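PDB 6YQ4: tannase from Fusobacterium nucleatum subsp. nucleatum ATCC 25586, which acts as a tannase with detoxifying activity against gallotannins, probably by ester hydrolysis as in other alpha/beta hydrolases. Local coordinates for residues A[227-233]-A[251-257]; A[347-351]-A[444-448]; A[62-66]-A[106-110]; A[68-73]-A[154-158]; A[387-391]-A[408-412]. One frame throughout, in Å; residues are numbered along the deposited sequence. Where two conformers were deposited one is given.

Contact 1. Residues A[227-233]-A[251-257]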
# COMPACT_ATOMS: atom_id res chain seq x y z
N ASN A 227 -19.15 17.92 6.20
CA ASN A 227 -19.04 18.97 5.19
C ASN A 227 -17.97 20.01 5.51
O ASN A 227 -17.84 20.99 4.77
CB ASN A 227 -20.39 19.66 5.01
CG ASN A 227 -21.42 18.72 4.39
OD1 ASN A 227 -21.07 17.81 3.64
ND2 ASN A 227 -22.68 18.94 4.71
N SER A 228 -17.19 19.82 6.56
CA SER A 228 -16.03 20.66 6.84
C SER A 228 -14.80 19.77 6.88
O SER A 228 -14.82 18.72 7.53
CB SER A 228 -16.21 21.40 8.17
OG SER A 228 -15.93 20.52 9.24
N TYR A 229 -13.75 20.16 6.17
CA TYR A 229 -12.56 19.34 6.02
C TYR A 229 -11.34 20.00 6.66
O TYR A 229 -11.36 21.18 7.02
CB TYR A 229 -12.26 19.05 4.53
CG TYR A 229 -12.09 20.31 3.68
CD1 TYR A 229 -13.18 20.95 3.11
CD2 TYR A 229 -10.83 20.87 3.47
CE1 TYR A 229 -13.03 22.10 2.36
CE2 TYR A 229 -10.67 22.01 2.72
CZ TYR A 229 -11.77 22.62 2.16
OH TYR A 229 -11.61 23.76 1.41
N SER A 230 -10.28 19.20 6.81
CA SER A 230 -8.94 19.70 7.10
C SER A 230 -7.94 18.61 6.78
O SER A 230 -8.14 17.44 7.11
CB SER A 230 -8.76 20.16 8.55
OG SER A 230 -9.19 19.18 9.46
N ARG A 231 -6.85 19.00 6.13
CA ARG A 231 -5.89 18.07 5.55
C ARG A 231 -4.59 18.82 5.33
O ARG A 231 -4.55 20.05 5.24
CB ARG A 231 -6.40 17.51 4.21
CG ARG A 231 -6.66 18.61 3.12
CD ARG A 231 -7.10 17.99 1.79
NE ARG A 231 -7.66 18.97 0.85
CZ ARG A 231 -8.96 19.25 0.71
NH1 ARG A 231 -9.86 18.63 1.46
NH2 ARG A 231 -9.35 20.16 -0.17
N MET A 232 -3.51 18.05 5.21
CA MET A 232 -2.28 18.66 4.76
C MET A 232 -2.36 18.85 3.26
O MET A 232 -2.98 18.05 2.55
CB MET A 232 -1.07 17.82 5.18
CG MET A 232 -0.78 18.00 6.66
SD MET A 232 0.13 16.70 7.51
CE MET A 232 0.61 17.58 9.01
N GLU A 233 -1.80 19.95 2.78
CA GLU A 233 -1.79 20.25 1.36
C GLU A 233 -0.69 19.44 0.70
O GLU A 233 0.49 19.59 1.04
CB GLU A 233 -1.60 21.75 1.14
CG GLU A 233 -1.10 22.14 -0.23
CD GLU A 233 -0.52 23.55 -0.24
OE1 GLU A 233 0.71 23.71 -0.42
OE2 GLU A 233 -1.31 24.50 -0.04
N SER A 251 2.03 22.54 6.06
CA SER A 251 0.94 23.49 6.18
C SER A 251 -0.39 22.79 5.89
O SER A 251 -0.45 21.76 5.20
CB SER A 251 1.15 24.68 5.24
OG SER A 251 1.38 24.24 3.91
N THR A 252 -1.46 23.36 6.43
CA THR A 252 -2.75 22.69 6.46
C THR A 252 -3.82 23.59 5.86
O THR A 252 -3.80 24.81 6.05
CB THR A 252 -3.10 22.28 7.92
OG1 THR A 252 -4.17 21.34 7.93
CG2 THR A 252 -3.47 23.49 8.76
N VAL A 253 -4.74 23.00 5.10
CA VAL A 253 -5.86 23.73 4.51
C VAL A 253 -7.15 23.21 5.13
O VAL A 253 -7.28 22.02 5.43
CB VAL A 253 -5.86 23.61 2.97
CG1 VAL A 253 -5.88 22.19 2.53
CG2 VAL A 253 -7.03 24.39 2.35
N GLN A 254 -8.10 24.12 5.34
CA GLN A 254 -9.38 23.77 5.93
C GLN A 254 -10.46 24.70 5.40
O GLN A 254 -10.19 25.85 5.04
CB GLN A 254 -9.35 23.82 7.46
CG GLN A 254 -8.67 25.05 8.03
CD GLN A 254 -7.16 24.97 7.96
OE1 GLN A 254 -6.58 23.91 8.19
NE2 GLN A 254 -6.51 26.08 7.64
N GLY A 255 -11.67 24.19 5.37
CA GLY A 255 -12.80 24.96 4.89
C GLY A 255 -14.04 24.10 4.93
O GLY A 255 -14.08 23.08 5.60
N ASN A 256 -15.06 24.53 4.18
CA ASN A 256 -16.35 23.87 4.10
C ASN A 256 -16.66 23.49 2.65
O ASN A 256 -16.46 24.29 1.74
CB ASN A 256 -17.45 24.78 4.64
CG ASN A 256 -17.25 25.13 6.10
OD1 ASN A 256 -17.11 26.30 6.46
ND2 ASN A 256 -17.23 24.11 6.96
N LEU A 257 -17.16 22.27 2.46
CA LEU A 257 -17.54 21.81 1.14
C LEU A 257 -18.53 22.76 0.47
O LEU A 257 -19.50 23.20 1.08
CB LEU A 257 -18.16 20.41 1.23
CG LEU A 257 -17.32 19.18 1.57
CD1 LEU A 257 -18.11 17.86 1.31
CD2 LEU A 257 -16.02 19.19 0.79
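Ser228 to Met232 and Thr252 to Asn256 pair as a two-stranded antiparallel sheet at the protein surface, separate from the large mixed sheet. The two strands run at 173° to each other. Tyr229 and Gly255 form a hydrogen-bonded pair: Tyr229 N donates to Gly255 O at 3.0 Å, and the return bond from Gly255 N is weak. Arg231 and Val253 form the next such pair, with Val253 N 3.0 Å from Arg231 O. Arg231 O takes a second bond from Thr252 OG1, 3.0 Å away and above the carbonyl plane. The Thr252 hydroxyl reaches it by lying anti to the backbone N, chi1 -165°. Beyond the ladder, Leu257 N donates to Asn227 O at 2.7 Å. The Tyr229 ring folds over the neighbouring strand, and Gly255 CA makes a CH-pi contact over its face, 4.1 Å from the centroid. On the side of the sheet that carries Tyr229, Arg231 CG runs alongside Val253 CG1 at 3.7 Å. Ser228, Ser230, Gln254 and Asn256 occupy the other side. The backbone of Arg349 hydrogen-bonds to Ser228 and Ser230, and Arg231 NH1 reaches Ser352 and Met350. Asn227 and Leu257 pack on Ile262 of helix 259-279.

Contact 2. Residues A[347-351]-A[444-448]. With GOL (glycerol), chain D.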
# COMPACT_ATOMS: atom_id res chain seq x y z
N GLY A 347 -14.36 13.41 13.62
CA GLY A 347 -13.37 14.36 13.17
C GLY A 347 -13.89 15.19 12.01
O GLY A 347 -15.02 15.04 11.54
N ASP A 348 -13.04 16.09 11.52
CA ASP A 348 -13.26 16.70 10.22
C ASP A 348 -12.87 15.71 9.14
O ASP A 348 -11.95 14.92 9.31
CB ASP A 348 -12.41 17.96 10.04
CG ASP A 348 -13.05 19.19 10.61
OD1 ASP A 348 -14.26 19.20 10.94
OD2 ASP A 348 -12.31 20.17 10.73
N ARG A 349 -13.55 15.77 8.01
CA ARG A 349 -13.15 14.96 6.87
C ARG A 349 -11.80 15.44 6.35
O ARG A 349 -11.40 16.58 6.59
CB ARG A 349 -14.22 15.02 5.76
CG ARG A 349 -13.76 15.55 4.40
CD ARG A 349 -14.88 16.21 3.57
NE ARG A 349 -16.16 15.50 3.58
CZ ARG A 349 -16.62 14.74 2.58
NH1 ARG A 349 -17.80 14.14 2.70
NH2 ARG A 349 -15.91 14.57 1.47
N MET A 350 -11.09 14.57 5.65
CA MET A 350 -9.79 14.94 5.08
C MET A 350 -9.90 15.35 3.61
O MET A 350 -9.77 16.52 3.27
CB MET A 350 -8.82 13.79 5.21
CG MET A 350 -7.39 14.23 5.10
SD MET A 350 -6.27 12.87 4.84
CE MET A 350 -5.23 13.52 3.52
N LYS A 351 -10.09 14.38 2.72
CA LYS A 351 -10.13 14.70 1.31
C LYS A 351 -11.52 15.19 0.92
O LYS A 351 -12.52 14.88 1.57
CB LYS A 351 -9.74 13.47 0.48
CG LYS A 351 -8.39 12.89 0.88
CD LYS A 351 -7.80 12.00 -0.19
CE LYS A 351 -6.40 11.58 0.20
NZ LYS A 351 -5.90 10.39 -0.58
N ASP A 444 -7.43 7.04 10.38
CA ASP A 444 -6.83 7.24 9.06
C ASP A 444 -7.93 7.60 8.07
O ASP A 444 -8.78 6.77 7.73
CB ASP A 444 -6.09 5.98 8.63
CG ASP A 444 -5.27 6.17 7.35
OD1 ASP A 444 -5.60 7.05 6.52
OD2 ASP A 444 -4.27 5.44 7.20
N LYS A 445 -7.89 8.83 7.56
CA LYS A 445 -8.90 9.27 6.60
C LYS A 445 -8.29 9.57 5.24
O LYS A 445 -8.92 10.24 4.43
CB LYS A 445 -9.65 10.48 7.14
CG LYS A 445 -10.36 10.18 8.46
CD LYS A 445 -11.12 11.42 8.95
CE LYS A 445 -11.84 11.14 10.25
NZ LYS A 445 -12.10 12.41 10.98
N ASP A 446 -7.09 9.04 4.96
CA ASP A 446 -6.54 9.18 3.62
C ASP A 446 -7.29 8.33 2.63
O ASP A 446 -7.34 8.66 1.44
CB ASP A 446 -5.06 8.84 3.61
CG ASP A 446 -4.18 10.01 4.10
OD1 ASP A 446 -4.32 10.44 5.28
OD2 ASP A 446 -3.36 10.50 3.30
N THR A 447 -7.87 7.23 3.10
CA THR A 447 -8.80 6.43 2.32
C THR A 447 -9.84 5.87 3.27
O THR A 447 -9.67 5.87 4.49
CB THR A 447 -8.11 5.31 1.54
OG1 THR A 447 -9.06 4.72 0.65
CG2 THR A 447 -7.56 4.24 2.46
N SER A 448 -10.95 5.42 2.70
CA SER A 448 -12.00 4.79 3.47
C SER A 448 -11.52 3.48 4.09
O SER A 448 -10.87 2.68 3.43
CB SER A 448 -13.19 4.53 2.55
OG SER A 448 -14.32 4.17 3.30
C1 GOL D . -1.26 8.11 -1.83
O1 GOL D . -1.28 8.16 -3.23
C2 GOL D . -2.06 9.37 -1.35
O2 GOL D . -3.42 9.33 -1.68
C3 GOL D . -1.87 9.50 0.17
O3 GOL D . -3.12 9.98 0.66
O HOH W 1 -14.83 12.74 9.90
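Lys351 NZ donates to Asp446 O at 3.0 Å, in the carbonyl plane and on a lone pair. Lys445 NZ reaches back the other way to Asp348 O, also at 3.0 Å, but from above the carbonyl plane. Both lysine chains are extended beyond CG, which lets each ammonium group span to the far segment. A water accepts from Lys445 NZ and gives a weak bond to Gly347 O. A glycerol, probably from the crystallisation liquor, accepts from Lys351 NZ through O2 and O3. Its O3 also donates to Asp446 OD2 at 2.7 Å, so it joins the two residues whose charged ends do not touch. Asp446 OD2 has a salt bridge to Arg246 as well. Between the two lysines, Met350 crosses to Asp446. Its side chain swings away from its own N (chi1 -160°), and SD comes to 3.1 Å from Asp446 OD1. Met350 CE lies 3.6 Å from Asp446 OD2. Nearer the backbone, Met350 CB meets Lys445 CB at 3.9 Å. Within 444-448, Asp446 N donates to Asp444 OD1 at 2.9 Å, an Asx turn. Asp444 OD2 bonds His476 ND1, consistent with a Ser-His-Asp triad completed by Ser166. The chemistry is thus two ammonium groups on main-chain carbonyls, tying the 347-351 loop to the loop that holds the probable triad aspartate.

Contact 3. Residues A[62-66]-A[106-110]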
# COMPACT_ATOMS: atom_id res chain seq x y z
N SER A 62 24.53 -18.87 12.78
CA SER A 62 23.08 -18.80 12.75
C SER A 62 22.62 -17.56 13.51
O SER A 62 23.29 -17.09 14.43
CB SER A 62 22.47 -20.05 13.39
OG SER A 62 22.24 -21.04 12.40
N ILE A 63 21.46 -17.05 13.11
CA ILE A 63 20.74 -16.02 13.86
C ILE A 63 19.37 -16.59 14.19
O ILE A 63 18.47 -16.64 13.34
CB ILE A 63 20.62 -14.71 13.08
CG1 ILE A 63 22.01 -14.17 12.71
CG2 ILE A 63 19.86 -13.70 13.91
CD1 ILE A 63 22.60 -13.26 13.74
N GLY A 64 19.18 -16.99 15.45
CA GLY A 64 17.95 -17.66 15.81
C GLY A 64 17.86 -18.95 15.02
O GLY A 64 18.84 -19.69 14.89
N SER A 65 16.68 -19.21 14.44
CA SER A 65 16.48 -20.37 13.58
C SER A 65 17.08 -20.19 12.19
O SER A 65 17.09 -21.16 11.43
CB SER A 65 14.99 -20.67 13.43
OG SER A 65 14.28 -20.40 14.63
N TYR A 66 17.56 -19.00 11.84
CA TYR A 66 17.87 -18.66 10.45
C TYR A 66 19.36 -18.82 10.15
O TYR A 66 20.21 -18.44 10.95
CB TYR A 66 17.43 -17.23 10.14
CG TYR A 66 15.93 -16.97 10.25
CD1 TYR A 66 15.43 -15.70 10.58
CD2 TYR A 66 15.01 -17.99 10.00
CE1 TYR A 66 14.08 -15.47 10.67
CE2 TYR A 66 13.64 -17.76 10.09
CZ TYR A 66 13.18 -16.50 10.43
OH TYR A 66 11.83 -16.27 10.50
N SER A 106 18.66 -7.51 12.38
CA SER A 106 18.91 -7.98 13.74
C SER A 106 18.21 -9.31 13.99
O SER A 106 18.70 -10.14 14.77
CB SER A 106 18.43 -6.95 14.76
OG SER A 106 17.01 -6.93 14.82
N LYS A 107 17.06 -9.53 13.35
CA LYS A 107 16.32 -10.77 13.44
C LYS A 107 16.83 -11.85 12.48
O LYS A 107 16.24 -12.93 12.43
CB LYS A 107 14.83 -10.50 13.18
CG LYS A 107 14.11 -9.84 14.35
CD LYS A 107 14.18 -10.76 15.57
CE LYS A 107 14.06 -9.99 16.88
NZ LYS A 107 12.94 -9.04 16.78
N GLY A 108 17.87 -11.58 11.71
CA GLY A 108 18.44 -12.59 10.85
C GLY A 108 17.88 -12.69 9.45
O GLY A 108 18.16 -13.67 8.76
N TYR A 109 17.10 -11.70 9.00
CA TYR A 109 16.61 -11.67 7.63
C TYR A 109 17.67 -11.14 6.68
O TYR A 109 18.46 -10.26 7.03
CB TYR A 109 15.36 -10.80 7.50
CG TYR A 109 14.18 -11.34 8.25
CD1 TYR A 109 14.08 -11.16 9.62
CD2 TYR A 109 13.20 -12.05 7.61
CE1 TYR A 109 13.02 -11.69 10.33
CE2 TYR A 109 12.12 -12.58 8.31
CZ TYR A 109 12.04 -12.39 9.67
OH TYR A 109 10.97 -12.91 10.36
N VAL A 110 17.68 -11.66 5.46
CA VAL A 110 18.32 -10.97 4.36
C VAL A 110 17.40 -9.83 3.91
O VAL A 110 16.17 -9.98 3.87
CB VAL A 110 18.65 -11.94 3.21
CG1 VAL A 110 18.90 -11.17 1.91
CG2 VAL A 110 19.85 -12.78 3.55
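Ile63 and Gly108 are the points where the two backbones come nearest, with CA atoms 5.1 Å apart. Residues Ile63 to Tyr66 form a type II' beta turn. It is closed by Ile63 N to Tyr66 O and by Tyr66 N to Ile63 O, each 2.9 Å. Across from it, Gly108 ends the helix 100-106 region in a Schellman motif, with phi at 90°. The Ile63 side chain points at this helix end. Its CG2 lies 3.6 Å from Gly108 CA, and it also reaches the carbonyls of Ser106 and Lys107. Gly108 has no side chain, so the methyl group rests directly on its backbone. Tyr66 meets the same segment with its ring edge. Lys107 O lies near the ring plane, 3.4 Å from Tyr66 CD1. The ring then turns its edge to the face of Tyr109 in a T-shaped stack. The centroids are 5.3 Å apart and the planes stand at 69°. Tyr66 CE1 sits over the Tyr109 face but offset toward the rim, 3.8 Å from Tyr109 CZ. The hydroxyl of Tyr109 bonds Asp490, and that of Tyr66 bonds it weakly. Asp490 belongs to helix 482-493, which also supplies Phe486, edge-to-face with Tyr109, and Val493 against Tyr66. Val110 pairs with Pro72 and Phe74, linking the contact to strand 73-76 of the main sheet.

Contact 4. Residues A[68-73]-A[154-158]. With MG (magnesium ion), chain E.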
# COMPACT_ATOMS: atom_id res chain seq x y z
N SER A 68 22.36 -19.21 6.52
CA SER A 68 22.65 -18.65 5.21
C SER A 68 21.90 -19.32 4.06
O SER A 68 21.93 -18.80 2.94
CB SER A 68 24.15 -18.71 4.95
OG SER A 68 24.38 -18.89 3.57
N ASN A 69 21.25 -20.47 4.28
CA ASN A 69 20.40 -21.10 3.28
C ASN A 69 18.92 -21.00 3.64
O ASN A 69 18.06 -21.47 2.89
CB ASN A 69 20.79 -22.56 3.09
CG ASN A 69 22.15 -22.73 2.47
OD1 ASN A 69 22.27 -23.04 1.29
ND2 ASN A 69 23.20 -22.50 3.26
N ASN A 70 18.62 -20.37 4.77
CA ASN A 70 17.35 -20.45 5.45
C ASN A 70 16.58 -19.15 5.45
O ASN A 70 15.35 -19.16 5.42
CB ASN A 70 17.59 -20.83 6.90
CG ASN A 70 16.53 -21.67 7.44
OD1 ASN A 70 15.68 -22.13 6.70
ND2 ASN A 70 16.57 -21.91 8.74
N ALA A 71 17.30 -18.03 5.47
CA ALA A 71 16.75 -16.78 5.96
C ALA A 71 15.66 -16.28 5.04
O ALA A 71 15.88 -16.15 3.83
CB ALA A 71 17.87 -15.74 6.07
N PRO A 72 14.48 -15.97 5.56
CA PRO A 72 13.52 -15.17 4.79
C PRO A 72 14.16 -13.90 4.27
O PRO A 72 15.12 -13.37 4.84
CB PRO A 72 12.41 -14.86 5.81
CG PRO A 72 12.57 -15.86 6.88
CD PRO A 72 14.01 -16.29 6.91
N ILE A 73 13.61 -13.40 3.16
CA ILE A 73 14.10 -12.20 2.50
C ILE A 73 13.07 -11.11 2.73
O ILE A 73 11.91 -11.24 2.29
CB ILE A 73 14.38 -12.44 1.00
CG1 ILE A 73 15.49 -13.49 0.84
CG2 ILE A 73 14.80 -11.15 0.28
CD1 ILE A 73 15.90 -13.74 -0.59
N PRO A 154 22.87 -15.63 -0.49
CA PRO A 154 22.36 -16.16 0.78
C PRO A 154 20.88 -15.87 0.95
O PRO A 154 20.34 -14.91 0.40
CB PRO A 154 23.21 -15.43 1.84
CG PRO A 154 24.50 -15.13 1.14
CD PRO A 154 24.12 -14.86 -0.31
N GLY A 155 20.22 -16.74 1.70
CA GLY A 155 18.79 -16.62 1.91
C GLY A 155 17.99 -17.54 1.01
O GLY A 155 18.53 -18.35 0.25
N ASP A 156 16.68 -17.38 1.09
CA ASP A 156 15.73 -18.25 0.39
C ASP A 156 14.74 -17.38 -0.37
O ASP A 156 13.87 -16.75 0.24
CB ASP A 156 15.00 -19.16 1.38
CG ASP A 156 13.99 -20.07 0.70
OD1 ASP A 156 14.04 -20.22 -0.55
OD2 ASP A 156 13.15 -20.66 1.43
N ALA A 157 14.84 -17.38 -1.70
CA ALA A 157 13.92 -16.61 -2.55
C ALA A 157 12.48 -17.11 -2.47
O ALA A 157 11.57 -16.41 -2.93
CB ALA A 157 14.40 -16.63 -4.00
N ASN A 158 12.24 -18.29 -1.92
CA ASN A 158 10.88 -18.78 -1.75
C ASN A 158 10.19 -18.19 -0.54
O ASN A 158 9.05 -18.57 -0.25
CB ASN A 158 10.89 -20.30 -1.62
CG ASN A 158 11.44 -20.96 -2.83
OD1 ASN A 158 10.87 -20.84 -3.92
ND2 ASN A 158 12.56 -21.65 -2.68
MG MG E . 19.54 -18.15 -1.58
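Gly155 has a positive phi of 99°; with this backbone its N-H meets Ser68 O and its carbonyl O meets a magnesium ion. A second torsion matters at Ile73: chi1 of -63° puts CG1 anti to the carbonyl carbon and lays the branch against the backbone of Asp156. There Ile73 CD1 is 3.7 Å from Asp156 O. Two main-chain bonds join the segments. Gly155 N donates to Ser68 O at 3.0 Å, nearly straight at 172° but from above the carbonyl plane. Asp156 N donates to Ala71 O at 3.1 Å. Pro154 CA adds a CA-H...O contact to Ser68 O, 3.4 Å away. Asp156 OD1 is occupied within its own segment. It accepts from Asn158 N at 3.0 Å in an Asx turn and also from Asn158 ND2. Gly155 O binds the magnesium ion at 2.1 Å, and Asp150 OD2 and Met153 O bind it too. Ala157 N donates to Asp150 OD2, so this segment also helps position a metal ligand. The peptide from Gly155 to Asp156 is therefore gripped at both ends, by the metal on its oxygen and Ala71 on its N-H. The ion would probably polarise this peptide and make the N-H a better donor.

Contact 5. Residues A[387-391]-A[408-412]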
# COMPACT_ATOMS: atom_id res chain seq x y z
N ASN A 387 -17.08 15.51 -16.89
CA ASN A 387 -16.30 16.41 -17.74
C ASN A 387 -16.68 16.25 -19.20
O ASN A 387 -16.77 17.24 -19.95
CB ASN A 387 -14.81 16.18 -17.51
CG ASN A 387 -14.32 16.82 -16.22
OD1 ASN A 387 -14.66 17.95 -15.91
ND2 ASN A 387 -13.54 16.07 -15.44
N ASN A 388 -16.91 15.01 -19.63
CA ASN A 388 -17.31 14.75 -21.01
C ASN A 388 -18.65 15.42 -21.34
O ASN A 388 -18.82 15.97 -22.44
CB ASN A 388 -17.38 13.24 -21.21
CG ASN A 388 -17.59 12.85 -22.65
OD1 ASN A 388 -16.73 13.08 -23.49
ND2 ASN A 388 -18.73 12.23 -22.93
N LYS A 389 -19.60 15.40 -20.41
CA LYS A 389 -20.89 16.06 -20.64
C LYS A 389 -20.70 17.57 -20.71
O LYS A 389 -21.35 18.25 -21.51
CB LYS A 389 -21.88 15.67 -19.54
CG LYS A 389 -22.83 16.77 -19.05
CD LYS A 389 -24.10 16.82 -19.90
CE LYS A 389 -25.29 17.42 -19.15
NZ LYS A 389 -24.98 18.76 -18.55
N ALA A 390 -19.80 18.11 -19.89
CA ALA A 390 -19.52 19.54 -19.92
C ALA A 390 -18.88 19.95 -21.24
O ALA A 390 -19.16 21.03 -21.77
CB ALA A 390 -18.63 19.92 -18.75
N ALA A 391 -18.02 19.09 -21.80
CA ALA A 391 -17.38 19.42 -23.06
C ALA A 391 -18.37 19.40 -24.22
O ALA A 391 -18.32 20.26 -25.10
CB ALA A 391 -16.22 18.45 -23.32
N SER A 408 -11.39 22.28 -23.06
CA SER A 408 -11.03 21.05 -22.35
C SER A 408 -11.79 19.84 -22.90
O SER A 408 -12.99 19.93 -23.15
CB SER A 408 -11.30 21.17 -20.86
OG SER A 408 -12.56 21.80 -20.64
N ILE A 409 -11.09 18.72 -23.06
CA ILE A 409 -11.72 17.45 -23.40
C ILE A 409 -11.05 16.37 -22.56
O ILE A 409 -9.82 16.24 -22.58
CB ILE A 409 -11.65 17.16 -24.91
CG1 ILE A 409 -12.07 15.72 -25.25
CG2 ILE A 409 -10.26 17.48 -25.49
CD1 ILE A 409 -13.56 15.41 -25.10
N PRO A 410 -11.80 15.58 -21.78
CA PRO A 410 -11.15 14.71 -20.80
C PRO A 410 -10.56 13.47 -21.45
O PRO A 410 -11.01 13.01 -22.49
CB PRO A 410 -12.30 14.35 -19.85
CG PRO A 410 -13.51 14.37 -20.72
CD PRO A 410 -13.27 15.45 -21.75
N LYS A 411 -9.52 12.95 -20.81
CA LYS A 411 -8.92 11.69 -21.22
C LYS A 411 -9.16 10.63 -20.16
O LYS A 411 -9.15 10.93 -18.96
CB LYS A 411 -7.43 11.86 -21.49
CG LYS A 411 -7.17 12.46 -22.85
CD LYS A 411 -5.82 13.18 -22.90
CE LYS A 411 -5.92 14.50 -23.68
NZ LYS A 411 -6.78 14.41 -24.92
N MET A 412 -9.40 9.40 -20.60
CA MET A 412 -9.63 8.27 -19.71
C MET A 412 -8.48 7.28 -19.82
O MET A 412 -8.09 6.92 -20.93
CB MET A 412 -10.95 7.58 -20.04
CG MET A 412 -11.23 6.33 -19.17
SD MET A 412 -11.94 6.72 -17.55
CE MET A 412 -13.67 6.70 -17.97
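Pro410 packs its ring against one side of helix 381-394, and apolar contacts carry much of this surface contact. Pro410 CB lies 3.9 Å from Asn387 CB, and Pro410 CG is 4.1 Å from Asn388 CB. One turn further on, Ala391 presents its methyl group to the same loop. Ala391 CB is 4.5 Å from Pro410 CD and 4.4 Å from Ile409 CD1. The longer Ile409 branch points away from its N (chi1 169°), and its end comes nearer the helix than its root does. Other contacts mix carbon with polar atoms. Pro410 CG comes against the helix backbone, 3.6 Å from Asn388 N. Ala391 CB approaches Ser408 O at 3.6 Å, and Asn388 OD1 looks on to Ile409 CD1 at 4.3 Å. Hydrogen bonds run within the helix or to other parts of the chain. Within the helix, Ala391 N donates to Asn387 O at 2.9 Å. The amide of Asn387 turns to another partner, its ND2 bonding Leu359 O. Pro410 also touches His378 and Phe384, the latter on the same helix. Ser408 is the first residue modelled after a gap at 396-407, so the contact lies where the traced chain resumes. Chemically it rests on van der Waals packing, with no hydrogen bond between the segments; the proline has no N-H to give, and the helix meets it with CB atoms and the backbone of Asn388.

Contacts 3 and 4 form one pair and contacts 1 and 2 another, on opposite sides of the chain's centre; contact 5 stands apart. Contacts 3 and 4 touch, with centres 10 Å apart, and share the loop before strand 73-76 of the mixed sheet. Their segments alternate along the chain. Contact 4 holds a magnesium ligand, and contact 3 lies beside it. Contacts 1 and 2, also 10 Å apart between centres, touch where the backbone of Arg349 bonds strand 228-232. Their centres lie about 39 to 47 Å from those of contacts 3 and 4. Contact 5 comes between the two segments of contact 2 in sequence, with centres about 28 Å apart. The metal site is thus remote from the probable triad beside contact 2.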